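Local coordinates for cytosol aminopeptidase (Staphylococcus aureus subsp. aureus, PDB 3KZW), which probably removes amino acids one by one from the N-terminus of peptides, as a metal-dependent leucyl aminopeptidase assembled into hexamers, at residues T218-I223 and V234-Y239; I317-R322 and T507-L512; V350-A353 and E357-E360; F432-T437 and K461-A466. All coordinates share one frame; numbering follows the deposited sequence.

Interaction 1: T218-I223 and V234-Y239; sequences TFAEDI and VDVKDY
CG1 of Val234 is turned opposite that residue's own backbone N (chi1 -178°), and CG2 of Ile223 is likewise trans to its N, which brings the two methyls against each other. Ile223 CG2 stands 4.0 Å from Val234 CG1, and the same Ile223 CG2 lies 4.1 Å from Val234 CG2, so one isoleucine methyl meets both branches of the valine; the two side chains cross at roughly a right angle. Two residues along the strand the pattern repeats. Val236 (chi1 175°) again offers both methyls, and Ala220 CB is 3.9 Å from Val236 CG1 and equally far from Val236 CG2.

The pairing runs in reverse order: three residues forward on the helix match two residues back on the strand. In this way helix 216-226 packs against strand 233-237, part of the mixed sheet of the catalytic domain's alpha/beta fold. The same side chains also reach the neighbouring antiparallel strand 262-269, with Ala220 on Val264 and Ile223 on Ile266. Ile223 CD1 in turn lies over one face of the Phe219 ring, offset toward its rim.

The side chains that meet here are all aliphatic. The fit therefore rests on methyl shapes and partial removal from water, the helix residues buried and the two valines partly exposed, with no directional bond between these segments to fix the register.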
loop_
_atom_site.group_PDB
_atom_site.type_symbol
_atom_site.label_atom_id
_atom_site.label_comp_id
_atom_site.label_asym_id
_atom_site.label_seq_id
_atom_site.Cartn_x
_atom_site.Cartn_y
_atom_site.Cartn_z
ATOM N N THR A 218 -24.396 -23.072 18.504
ATOM C CA THR A 218 -25.367 -22.333 19.320
ATOM C C THR A 218 -26.427 -21.657 18.459
ATOM O O THR A 218 -27.565 -21.485 18.894
ATOM C CB THR A 218 -24.696 -21.280 20.236
ATOM O OG1 THR A 218 -24.004 -20.317 19.437
ATOM C CG2 THR A 218 -23.720 -21.939 21.208
ATOM N N PHE A 219 -26.043 -21.281 17.241
ATOM C CA PHE A 219 -26.973 -20.720 16.264
ATOM C C PHE A 219 -28.024 -21.754 15.879
ATOM O O PHE A 219 -29.215 -21.445 15.852
ATOM C CB PHE A 219 -26.216 -20.214 15.031
ATOM C CG PHE A 219 -27.081 -19.504 14.017
ATOM C CD1 PHE A 219 -28.125 -18.670 14.416
ATOM C CD2 PHE A 219 -26.829 -19.646 12.656
ATOM C CE1 PHE A 219 -28.914 -18.014 13.473
ATOM C CE2 PHE A 219 -27.608 -18.987 11.710
ATOM C CZ PHE A 219 -28.651 -18.172 12.120
ATOM N N ALA A 220 -27.576 -22.980 15.604
ATOM C CA ALA A 220 -28.471 -24.103 15.317
ATOM C C ALA A 220 -29.384 -24.408 16.505
ATOM O O ALA A 220 -30.593 -24.568 16.335
ATOM C CB ALA A 220 -27.674 -25.337 14.924
ATOM N N GLU A 221 -28.798 -24.469 17.701
ATOM C CA GLU A 221 -29.534 -24.743 18.934
ATOM C C GLU A 221 -30.607 -23.694 19.218
ATOM O O GLU A 221 -31.701 -24.031 19.681
ATOM C CB GLU A 221 -28.573 -24.848 20.122
ATOM C CG GLU A 221 -27.738 -26.122 20.139
ATOM C CD GLU A 221 -26.607 -26.092 21.161
ATOM O OE1 GLU A 221 -26.440 -25.069 21.866
ATOM O OE2 GLU A 221 -25.879 -27.106 21.253
ATOM N N ASP A 222 -30.291 -22.431 18.937
ATOM C CA ASP A 222 -31.233 -21.330 19.142
ATOM C C ASP A 222 -32.430 -21.416 18.197
ATOM O O ASP A 222 -33.554 -21.099 18.588
ATOM C CB ASP A 222 -30.535 -19.973 18.990
ATOM C CG ASP A 222 -29.717 -19.582 20.217
ATOM O OD1 ASP A 222 -29.555 -20.413 21.146
ATOM O OD2 ASP A 222 -29.226 -18.431 20.247
ATOM N N ILE A 223 -32.179 -21.846 16.961
ATOM C CA ILE A 223 -33.235 -22.020 15.963
ATOM C C ILE A 223 -34.176 -23.166 16.360
ATOM O O ILE A 223 -35.398 -23.036 16.249
ATOM C CB ILE A 223 -32.651 -22.223 14.537
ATOM C CG1 ILE A 223 -31.934 -20.954 14.072
ATOM C CG2 ILE A 223 -33.746 -22.580 13.535
ATOM C CD1 ILE A 223 -30.929 -21.175 12.949
ATOM N N VAL A 234 -37.494 -28.306 12.531
ATOM C CA VAL A 234 -36.075 -27.983 12.386
ATOM C C VAL A 234 -35.218 -29.241 12.517
ATOM O O VAL A 234 -35.340 -29.984 13.493
ATOM C CB VAL A 234 -35.608 -26.919 13.419
ATOM C CG1 VAL A 234 -34.140 -26.562 13.208
ATOM C CG2 VAL A 234 -36.469 -25.665 13.339
ATOM N N ASP A 235 -34.366 -29.473 11.519
ATOM C CA ASP A 235 -33.397 -30.565 11.550
ATOM C C ASP A 235 -31.980 -30.011 11.529
ATOM O O ASP A 235 -31.651 -29.167 10.697
ATOM C CB ASP A 235 -33.605 -31.519 10.369
ATOM C CG ASP A 235 -32.639 -32.699 10.391
ATOM O OD1 ASP A 235 -32.839 -33.622 11.212
ATOM O OD2 ASP A 235 -31.683 -32.705 9.581
ATOM N N VAL A 236 -31.148 -30.492 12.450
ATOM C CA VAL A 236 -29.758 -30.052 12.548
ATOM C C VAL A 236 -28.804 -31.188 12.194
ATOM O O VAL A 236 -28.878 -32.285 12.754
ATOM C CB VAL A 236 -29.420 -29.472 13.949
ATOM C CG1 VAL A 236 -27.932 -29.148 14.064
ATOM C CG2 VAL A 236 -30.244 -28.230 14.220
ATOM N N LYS A 237 -27.911 -30.903 11.254
ATOM C CA LYS A 237 -26.919 -31.854 10.790
ATOM C C LYS A 237 -25.569 -31.494 11.410
ATOM O O LYS A 237 -24.968 -30.478 11.046
ATOM C CB LYS A 237 -26.852 -31.790 9.263
ATOM C CG LYS A 237 -26.508 -33.093 8.584
ATOM C CD LYS A 237 -27.036 -33.121 7.152
ATOM C CE LYS A 237 -28.518 -33.471 7.108
ATOM N NZ LYS A 237 -28.996 -33.621 5.716
ATOM N N ASP A 238 -25.106 -32.312 12.356
ATOM C CA ASP A 238 -23.849 -32.030 13.058
ATOM C C ASP A 238 -22.617 -32.359 12.211
ATOM O O ASP A 238 -22.738 -32.896 11.110
ATOM C CB ASP A 238 -23.802 -32.702 14.445
ATOM C CG ASP A 238 -23.624 -34.219 14.382
ATOM O OD1 ASP A 238 -23.546 -34.796 13.278
ATOM O OD2 ASP A 238 -23.558 -34.843 15.462
ATOM N N TYR A 239 -21.438 -32.032 12.734
ATOM C CA TYR A 239 -20.189 -32.103 11.970
ATOM C C TYR A 239 -19.874 -33.474 11.360
ATOM O O TYR A 239 -19.547 -33.558 10.178
ATOM C CB TYR A 239 -19.007 -31.593 12.809
ATOM C CG TYR A 239 -17.702 -31.468 12.047
ATOM C CD1 TYR A 239 -17.632 -30.750 10.853
ATOM C CD2 TYR A 239 -16.534 -32.054 12.531
ATOM C CE1 TYR A 239 -16.437 -30.632 10.151
ATOM C CE2 TYR A 239 -15.333 -31.940 11.839
ATOM C CZ TYR A 239 -15.292 -31.228 10.650
ATOM O OH TYR A 239 -14.109 -31.108 9.959
#

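Interaction 2: I317-R322 and T507-L512; sequences IEAASR and TIVQWL
Leu512 N donates to Ile508 O at 2.8 Å, a regular helical bond one turn long, and the leucine it anchors leans toward helix 308-322. Its CD1 is 4.3 Å from Ala320 CB, a fairly loose touch. The closer meeting is one turn earlier: Val509 CG2 lies 3.7 Å from Ala319 CB. Val509 has chi1 166°, which leaves CG2 beside its backbone N and facing the alanine. With only methyls at Ala319 and Ala320, the backbones can come near each other, and the CA atoms of Ala320 and Val509 are 6.8 Å apart.

The contact joins two helices of the alpha/beta catalytic domain that are far apart in sequence. Helix 505-512, close to the C-terminus, lays Ile508 and Trp511 on strand 386-391 of the large sheet, while Val509 and Leu512 turn to the other helix. Ala319 also touches Ser199 of helix 188-208, so it sits between two helical neighbours. The charged side chains of helix 308-322 find partners away from helix 505-512: Glu318 OE1 is hydrogen-bonded to His226 NE2, and Arg322 NH2 to Gln198 OE1. Between Glu318 and Arg322 themselves there is a salt bridge, but a long one, 3.9 Å from Arg322 NH1 to Glu318 OE2.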
loop_
_atom_site.group_PDB
_atom_site.type_symbol
_atom_site.label_atom_id
_atom_site.label_comp_id
_atom_site.label_asym_id
_atom_site.label_seq_id
_atom_site.Cartn_x
_atom_site.Cartn_y
_atom_site.Cartn_z
ATOM N N ILE A 317 -39.175 -17.059 7.343
ATOM C CA ILE A 317 -39.943 -18.242 7.736
ATOM C C ILE A 317 -40.767 -17.966 9.002
ATOM O O ILE A 317 -41.915 -18.410 9.112
ATOM C CB ILE A 317 -39.029 -19.485 7.896
ATOM C CG1 ILE A 317 -38.408 -19.855 6.543
ATOM C CG2 ILE A 317 -39.806 -20.672 8.463
ATOM C CD1 ILE A 317 -37.209 -20.785 6.622
ATOM N N GLU A 318 -40.184 -17.218 9.940
ATOM C CA GLU A 318 -40.877 -16.796 11.158
ATOM C C GLU A 318 -42.126 -15.978 10.831
ATOM O O GLU A 318 -43.184 -16.182 11.435
ATOM C CB GLU A 318 -39.930 -16.005 12.073
ATOM C CG GLU A 318 -40.589 -15.302 13.268
ATOM C CD GLU A 318 -41.032 -16.251 14.382
ATOM O OE1 GLU A 318 -40.823 -17.477 14.267
ATOM O OE2 GLU A 318 -41.590 -15.765 15.389
ATOM N N ALA A 319 -41.995 -15.062 9.873
ATOM C CA ALA A 319 -43.110 -14.223 9.444
ATOM C C ALA A 319 -44.178 -15.039 8.720
ATOM O O ALA A 319 -45.370 -14.880 8.984
ATOM C CB ALA A 319 -42.616 -13.090 8.568
ATOM N N ALA A 320 -43.743 -15.918 7.822
ATOM C CA ALA A 320 -44.655 -16.752 7.043
ATOM C C ALA A 320 -45.501 -17.672 7.921
ATOM O O ALA A 320 -46.692 -17.866 7.656
ATOM C CB ALA A 320 -43.884 -17.558 6.005
ATOM N N SER A 321 -44.887 -18.222 8.967
ATOM C CA SER A 321 -45.566 -19.151 9.871
ATOM C C SER A 321 -46.551 -18.448 10.801
ATOM O O SER A 321 -47.647 -18.958 11.056
ATOM C CB SER A 321 -44.552 -19.966 10.679
ATOM O OG SER A 321 -43.793 -19.140 11.542
ATOM N N ARG A 322 -46.159 -17.276 11.299
ATOM C CA ARG A 322 -47.014 -16.480 12.184
ATOM C C ARG A 322 -48.189 -15.854 11.443
ATOM O O ARG A 322 -49.242 -15.615 12.033
ATOM C CB ARG A 322 -46.206 -15.403 12.907
ATOM C CG ARG A 322 -45.447 -15.919 14.119
ATOM C CD ARG A 322 -44.601 -14.828 14.753
ATOM N NE ARG A 322 -45.410 -13.826 15.446
ATOM C CZ ARG A 322 -44.922 -12.732 16.028
ATOM N NH1 ARG A 322 -43.617 -12.482 16.007
ATOM N NH2 ARG A 322 -45.743 -11.883 16.633
ATOM N N THR A 507 -39.591 -7.618 1.398
ATOM C CA THR A 507 -39.798 -7.956 -0.009
ATOM C C THR A 507 -40.282 -9.395 -0.207
ATOM O O THR A 507 -41.278 -9.629 -0.894
ATOM C CB THR A 507 -38.519 -7.693 -0.849
ATOM O OG1 THR A 507 -38.204 -6.296 -0.814
ATOM C CG2 THR A 507 -38.712 -8.123 -2.304
ATOM N N ILE A 508 -39.584 -10.349 0.406
ATOM C CA ILE A 508 -39.895 -11.769 0.231
ATOM C C ILE A 508 -41.232 -12.146 0.870
ATOM O O ILE A 508 -42.006 -12.904 0.283
ATOM C CB ILE A 508 -38.744 -12.685 0.745
ATOM C CG1 ILE A 508 -37.418 -12.338 0.051
ATOM C CG2 ILE A 508 -39.085 -14.171 0.562
ATOM C CD1 ILE A 508 -37.423 -12.476 -1.480
ATOM N N VAL A 509 -41.502 -11.606 2.056
ATOM C CA VAL A 509 -42.782 -11.824 2.733
ATOM C C VAL A 509 -43.946 -11.355 1.855
ATOM O O VAL A 509 -44.938 -12.075 1.686
ATOM C CB VAL A 509 -42.823 -11.145 4.133
ATOM C CG1 VAL A 509 -44.250 -11.078 4.685
ATOM C CG2 VAL A 509 -41.920 -11.886 5.105
ATOM N N GLN A 510 -43.804 -10.161 1.286
ATOM C CA GLN A 510 -44.804 -9.610 0.378
ATOM C C GLN A 510 -45.005 -10.508 -0.848
ATOM O O GLN A 510 -46.135 -10.713 -1.291
ATOM C CB GLN A 510 -44.417 -8.187 -0.040
ATOM C CG GLN A 510 -45.459 -7.449 -0.879
ATOM C CD GLN A 510 -46.805 -7.338 -0.191
ATOM O OE1 GLN A 510 -47.833 -7.694 -0.768
ATOM N NE2 GLN A 510 -46.807 -6.848 1.051
ATOM N N TRP A 511 -43.902 -11.039 -1.374
ATOM C CA TRP A 511 -43.936 -11.965 -2.503
ATOM C C TRP A 511 -44.614 -13.282 -2.132
ATOM O O TRP A 511 -45.387 -13.834 -2.921
ATOM C CB TRP A 511 -42.523 -12.223 -3.035
ATOM C CG TRP A 511 -42.492 -13.180 -4.190
ATOM C CD1 TRP A 511 -42.764 -12.897 -5.497
ATOM C CD2 TRP A 511 -42.182 -14.578 -4.137
ATOM N NE1 TRP A 511 -42.638 -14.030 -6.263
ATOM C CE2 TRP A 511 -42.283 -15.077 -5.454
ATOM C CE3 TRP A 511 -41.827 -15.458 -3.105
ATOM C CZ2 TRP A 511 -42.042 -16.421 -5.770
ATOM C CZ3 TRP A 511 -41.588 -16.796 -3.418
ATOM C CH2 TRP A 511 -41.698 -17.262 -4.742
ATOM N N LEU A 512 -44.318 -13.777 -0.932
ATOM C CA LEU A 512 -44.924 -15.009 -0.421
ATOM C C LEU A 512 -46.427 -14.868 -0.212
ATOM O O LEU A 512 -47.171 -15.834 -0.376
ATOM C CB LEU A 512 -44.258 -15.445 0.888
ATOM C CG LEU A 512 -42.857 -16.059 0.833
ATOM C CD1 LEU A 512 -42.340 -16.273 2.243
ATOM C CD2 LEU A 512 -42.838 -17.368 0.050
#

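Interaction 3: V350-A353 and E357-E360; sequences VFTA and ETVE
Strands 350-352 and 358-360 run antiparallel, their directions 153° apart, with Phe351 and Val359 as the hydrogen-bonded pair flanked by the non-hydrogen-bonded pairs Val350–Glu360 and Thr352–Thr358. Phe351 N donates to Val359 O at 2.9 Å, and Val359 N returns the bond to Phe351 O at 2.8 Å. Toward the turn, Ala353 N reaches Glu357 O at 2.8 Å, nearly in line with the carbonyl bond (C=O...N 168°).

On the face carrying Val350, Thr358 and Glu360, the valine methyls straddle two neighbours: Val350 CG1 is 4.1 Å from Thr358 CB, and Val350 CG2 is 4.2 Å from Glu360 CB. Phe351 and Val359 point to the other face. There Val359 CG2 lies 4.4 Å from Ala353 CB, and both of these residues also pack on Leu249 of helix 248-254.

This is a beta hairpin with three residues between the two segments, and strand 452-453 adds a third strand, running parallel to 358-360. The hairpin also reaches a subunit interface. Thr358 OG1, set between its backbone N and carbonyl carbon by chi1 of 53°, is hydrogen-bonded to Asp451 N and to Tyr165 O of the second subunit, and Val350 O accepts from Asn212 ND2 of that subunit. Of the two glutamates, Glu360 OE1 is held by Ser447 OG, while Glu357 splits its carboxylate between Ser355 OG through OE1 and His471 NE2 through OE2.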
loop_
_atom_site.group_PDB
_atom_site.type_symbol
_atom_site.label_atom_id
_atom_site.label_comp_id
_atom_site.label_asym_id
_atom_site.label_seq_id
_atom_site.Cartn_x
_atom_site.Cartn_y
_atom_site.Cartn_z
ATOM N N VAL A 350 -7.865 -28.591 -3.142
ATOM C CA VAL A 350 -8.939 -29.122 -3.978
ATOM C C VAL A 350 -9.869 -29.988 -3.133
ATOM O O VAL A 350 -9.420 -30.905 -2.448
ATOM C CB VAL A 350 -8.393 -29.919 -5.199
ATOM C CG1 VAL A 350 -9.528 -30.512 -6.016
ATOM C CG2 VAL A 350 -7.535 -29.025 -6.082
ATOM N N PHE A 351 -11.163 -29.677 -3.180
ATOM C CA PHE A 351 -12.175 -30.409 -2.421
ATOM C C PHE A 351 -13.274 -30.971 -3.320
ATOM O O PHE A 351 -13.476 -30.502 -4.444
ATOM C CB PHE A 351 -12.796 -29.510 -1.350
ATOM C CG PHE A 351 -11.798 -28.929 -0.393
ATOM C CD1 PHE A 351 -11.239 -29.718 0.612
ATOM C CD2 PHE A 351 -11.414 -27.595 -0.493
ATOM C CE1 PHE A 351 -10.310 -29.188 1.501
ATOM C CE2 PHE A 351 -10.486 -27.051 0.393
ATOM C CZ PHE A 351 -9.932 -27.851 1.391
ATOM N N THR A 352 -13.980 -31.980 -2.814
ATOM C CA THR A 352 -15.116 -32.557 -3.522
ATOM C C THR A 352 -16.415 -32.011 -2.939
ATOM O O THR A 352 -16.708 -32.207 -1.759
ATOM C CB THR A 352 -15.107 -34.099 -3.451
ATOM O OG1 THR A 352 -13.813 -34.588 -3.822
ATOM C CG2 THR A 352 -16.153 -34.693 -4.385
ATOM N N ALA A 353 -17.182 -31.317 -3.775
ATOM C CA ALA A 353 -18.466 -30.751 -3.379
ATOM C C ALA A 353 -19.518 -31.842 -3.154
ATOM O O ALA A 353 -19.289 -33.012 -3.483
ATOM C CB ALA A 353 -18.940 -29.764 -4.434
ATOM N N GLU A 357 -18.582 -32.733 -7.831
ATOM C CA GLU A 357 -17.614 -31.957 -8.602
ATOM C C GLU A 357 -16.441 -31.524 -7.731
ATOM O O GLU A 357 -16.600 -31.290 -6.530
ATOM C CB GLU A 357 -18.287 -30.725 -9.210
ATOM C CG GLU A 357 -19.308 -31.039 -10.289
ATOM C CD GLU A 357 -20.139 -29.831 -10.678
ATOM O OE1 GLU A 357 -20.898 -29.327 -9.817
ATOM O OE2 GLU A 357 -20.038 -29.395 -11.849
ATOM N N THR A 358 -15.265 -31.419 -8.343
ATOM C CA THR A 358 -14.068 -30.951 -7.647
ATOM C C THR A 358 -13.909 -29.439 -7.768
ATOM O O THR A 358 -14.114 -28.867 -8.841
ATOM C CB THR A 358 -12.789 -31.639 -8.165
ATOM O OG1 THR A 358 -12.715 -31.503 -9.588
ATOM C CG2 THR A 358 -12.782 -33.116 -7.793
ATOM N N VAL A 359 -13.546 -28.803 -6.656
ATOM C CA VAL A 359 -13.399 -27.349 -6.589
ATOM C C VAL A 359 -12.006 -26.979 -6.089
ATOM O O VAL A 359 -11.597 -27.404 -5.009
ATOM C CB VAL A 359 -14.471 -26.704 -5.662
ATOM C CG1 VAL A 359 -14.300 -25.188 -5.602
ATOM C CG2 VAL A 359 -15.878 -27.061 -6.127
ATOM N N GLU A 360 -11.279 -26.200 -6.886
ATOM C CA GLU A 360 -10.003 -25.638 -6.458
ATOM C C GLU A 360 -10.254 -24.311 -5.753
ATOM O O GLU A 360 -10.897 -23.417 -6.307
ATOM C CB GLU A 360 -9.064 -25.439 -7.651
ATOM C CG GLU A 360 -7.678 -24.908 -7.276
ATOM C CD GLU A 360 -6.812 -24.562 -8.484
ATOM O OE1 GLU A 360 -7.356 -24.116 -9.518
ATOM O OE2 GLU A 360 -5.575 -24.732 -8.394
#

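Interaction 4: F432-T437 and K461-A466; sequences FELPIT and KALFAA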
loop_
_atom_site.group_PDB
_atom_site.type_symbol
_atom_site.label_atom_id
_atom_site.label_comp_id
_atom_site.label_asym_id
_atom_site.label_seq_id
_atom_site.Cartn_x
_atom_site.Cartn_y
_atom_site.Cartn_z
ATOM N N PHE A 432 -31.535 -4.340 -7.415
ATOM C CA PHE A 432 -31.320 -4.199 -8.855
ATOM C C PHE A 432 -30.583 -5.388 -9.462
ATOM O O PHE A 432 -29.777 -6.042 -8.796
ATOM C CB PHE A 432 -30.612 -2.879 -9.174
ATOM C CG PHE A 432 -31.442 -1.666 -8.873
ATOM C CD1 PHE A 432 -32.376 -1.201 -9.791
ATOM C CD2 PHE A 432 -31.306 -0.997 -7.661
ATOM C CE1 PHE A 432 -33.158 -0.084 -9.514
ATOM C CE2 PHE A 432 -32.083 0.124 -7.372
ATOM C CZ PHE A 432 -33.010 0.579 -8.303
ATOM N N GLU A 433 -30.875 -5.664 -10.731
ATOM C CA GLU A 433 -30.326 -6.829 -11.413
ATOM C C GLU A 433 -28.915 -6.595 -11.943
ATOM O O GLU A 433 -28.602 -5.528 -12.477
ATOM C CB GLU A 433 -31.249 -7.277 -12.553
ATOM C CG GLU A 433 -30.896 -8.651 -13.135
ATOM C CD GLU A 433 -31.708 -9.029 -14.370
ATOM O OE1 GLU A 433 -32.621 -8.263 -14.763
ATOM O OE2 GLU A 433 -31.425 -10.104 -14.949
ATOM N N LEU A 434 -28.071 -7.608 -11.772
ATOM C CA LEU A 434 -26.794 -7.706 -12.468
ATOM C C LEU A 434 -26.787 -9.014 -13.264
ATOM O O LEU A 434 -27.441 -9.980 -12.867
ATOM C CB LEU A 434 -25.632 -7.657 -11.474
ATOM C CG LEU A 434 -25.405 -6.372 -10.672
ATOM C CD1 LEU A 434 -24.257 -6.559 -9.703
ATOM C CD2 LEU A 434 -25.137 -5.188 -11.582
ATOM N N PRO A 435 -26.056 -9.054 -14.393
ATOM C CA PRO A 435 -26.169 -10.200 -15.297
ATOM C C PRO A 435 -25.242 -11.380 -14.987
ATOM O O PRO A 435 -24.210 -11.208 -14.338
ATOM C CB PRO A 435 -25.798 -9.599 -16.650
ATOM C CG PRO A 435 -24.838 -8.514 -16.324
ATOM C CD PRO A 435 -25.157 -8.018 -14.935
ATOM N N ILE A 436 -25.637 -12.567 -15.443
ATOM C CA ILE A 436 -24.749 -13.725 -15.527
ATOM C C ILE A 436 -24.680 -14.117 -16.999
ATOM O O ILE A 436 -25.661 -14.612 -17.563
ATOM C CB ILE A 436 -25.252 -14.930 -14.697
ATOM C CG1 ILE A 436 -25.501 -14.534 -13.239
ATOM C CG2 ILE A 436 -24.254 -16.080 -14.775
ATOM C CD1 ILE A 436 -26.290 -15.566 -12.441
ATOM N N THR A 437 -23.526 -13.889 -17.622
ATOM C CA THR A 437 -23.360 -14.153 -19.051
ATOM C C THR A 437 -22.527 -15.407 -19.323
ATOM O O THR A 437 -22.082 -16.082 -18.392
ATOM C CB THR A 437 -22.733 -12.949 -19.793
ATOM O OG1 THR A 437 -21.350 -12.830 -19.442
ATOM C CG2 THR A 437 -23.469 -11.655 -19.458
ATOM N N LYS A 461 -16.330 -9.547 -10.353
ATOM C CA LYS A 461 -16.265 -10.589 -9.326
ATOM C C LYS A 461 -17.621 -10.961 -8.729
ATOM O O LYS A 461 -17.837 -12.114 -8.356
ATOM C CB LYS A 461 -15.297 -10.187 -8.213
ATOM C CG LYS A 461 -13.835 -10.245 -8.606
ATOM C CD LYS A 461 -12.937 -9.873 -7.436
ATOM C CE LYS A 461 -11.468 -10.082 -7.767
ATOM N NZ LYS A 461 -10.984 -9.127 -8.801
ATOM N N ALA A 462 -18.526 -9.987 -8.637
ATOM C CA ALA A 462 -19.880 -10.241 -8.150
ATOM C C ALA A 462 -20.642 -11.151 -9.110
ATOM O O ALA A 462 -21.409 -12.014 -8.681
ATOM C CB ALA A 462 -20.631 -8.933 -7.933
ATOM N N LEU A 463 -20.412 -10.958 -10.408
ATOM C CA LEU A 463 -21.047 -11.777 -11.439
ATOM C C LEU A 463 -20.490 -13.201 -11.408
ATOM O O LEU A 463 -21.233 -14.172 -11.575
ATOM C CB LEU A 463 -20.858 -11.161 -12.833
ATOM C CG LEU A 463 -20.983 -9.654 -13.082
ATOM C CD1 LEU A 463 -20.804 -9.381 -14.561
ATOM C CD2 LEU A 463 -22.307 -9.078 -12.595
ATOM N N PHE A 464 -19.180 -13.310 -11.186
ATOM C CA PHE A 464 -18.508 -14.601 -11.046
ATOM C C PHE A 464 -19.076 -15.400 -9.871
ATOM O O PHE A 464 -19.423 -16.572 -10.024
ATOM C CB PHE A 464 -16.998 -14.402 -10.864
ATOM C CG PHE A 464 -16.218 -15.687 -10.785
ATOM C CD1 PHE A 464 -16.106 -16.378 -9.586
ATOM C CD2 PHE A 464 -15.593 -16.204 -11.912
ATOM C CE1 PHE A 464 -15.393 -17.566 -9.511
ATOM C CE2 PHE A 464 -14.871 -17.390 -11.843
ATOM C CZ PHE A 464 -14.774 -18.072 -10.642
ATOM N N ALA A 465 -19.162 -14.760 -8.705
ATOM C CA ALA A 465 -19.705 -15.391 -7.505
ATOM C C ALA A 465 -21.122 -15.923 -7.730
ATOM O O ALA A 465 -21.449 -17.038 -7.315
ATOM C CB ALA A 465 -19.679 -14.418 -6.345
ATOM N N ALA A 466 -21.949 -15.121 -8.398
ATOM C CA ALA A 466 -23.325 -15.495 -8.710
ATOM C C ALA A 466 -23.371 -16.709 -9.634
ATOM O O ALA A 466 -24.169 -17.626 -9.429
ATOM C CB ALA A 466 -24.057 -14.321 -9.335
#
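Leu463 makes the dense part of this contact, its CD2 wedged against both Leu434 and Pro435. Leu463 CD2 is 3.8 Å from Leu434 CB, and the same distance separates Leu463 CD2 from the ring carbon CD of Pro435; the proline and leucine side chains meet at a slant. The carbonyl O of Pro435 lies alongside the leucine, near CB, CG and both methyls, with CD2 the nearest. Leucine, proline ring and peptide thus form one close-set patch, buried within the assembly. Phe409 of strand 406-411 also touches Leu434, Leu463 and Ala466, and the third subunit packs on the patch, its own Leu434 meeting Leu434 and its Phe432 meeting Pro435.

The other end is thinner. Ile436 is partly exposed and sends a single extended arm across: CG1 beside its backbone N (chi1 -54°) and a straight continuation (chi2 167°) carry CD1 to 4.0 Å from Ala466 CB, while Ile436 CG1 stands 4.2 Å from that same methyl. A small alanine and the tip of an isoleucine make up this side. Just beyond, Thr437 sits at the N-cap of helix 438-443, its OG1 weakly bonded to Thr439 N and also hydrogen-bonded to Glu440 OE1.

As strand 431-433 leaves the large sheet, where it runs parallel to 406-411, the chain following it is laid along helix 461-470. Strand, connecting chain and helix packed in this way belong to the alpha/beta catalytic domain, here at a subunit interface of the hexamer.

In the fold
All four contacts belong to the catalytic domain, but none touches another. Interactions 1 and 4 both reach the large mixed sheet, with centres 31 Å apart. Interaction 2 lies closest to the chain's centre of the four, about 10 Å from it centre to centre, its nearest atoms about 8 Å from those of interaction 1 and about 10 Å from those of interaction 4. Interactions 3 and 4 come within about 8 Å of each other by nearest atoms, and each also meets a neighbouring subunit, which interactions 1 and 2 do not. The bound ions are sodium: the Glu357 side chain of interaction 3 is about 10 Å from one, and the Ile436 side chain of interaction 4 about 8 Å from one.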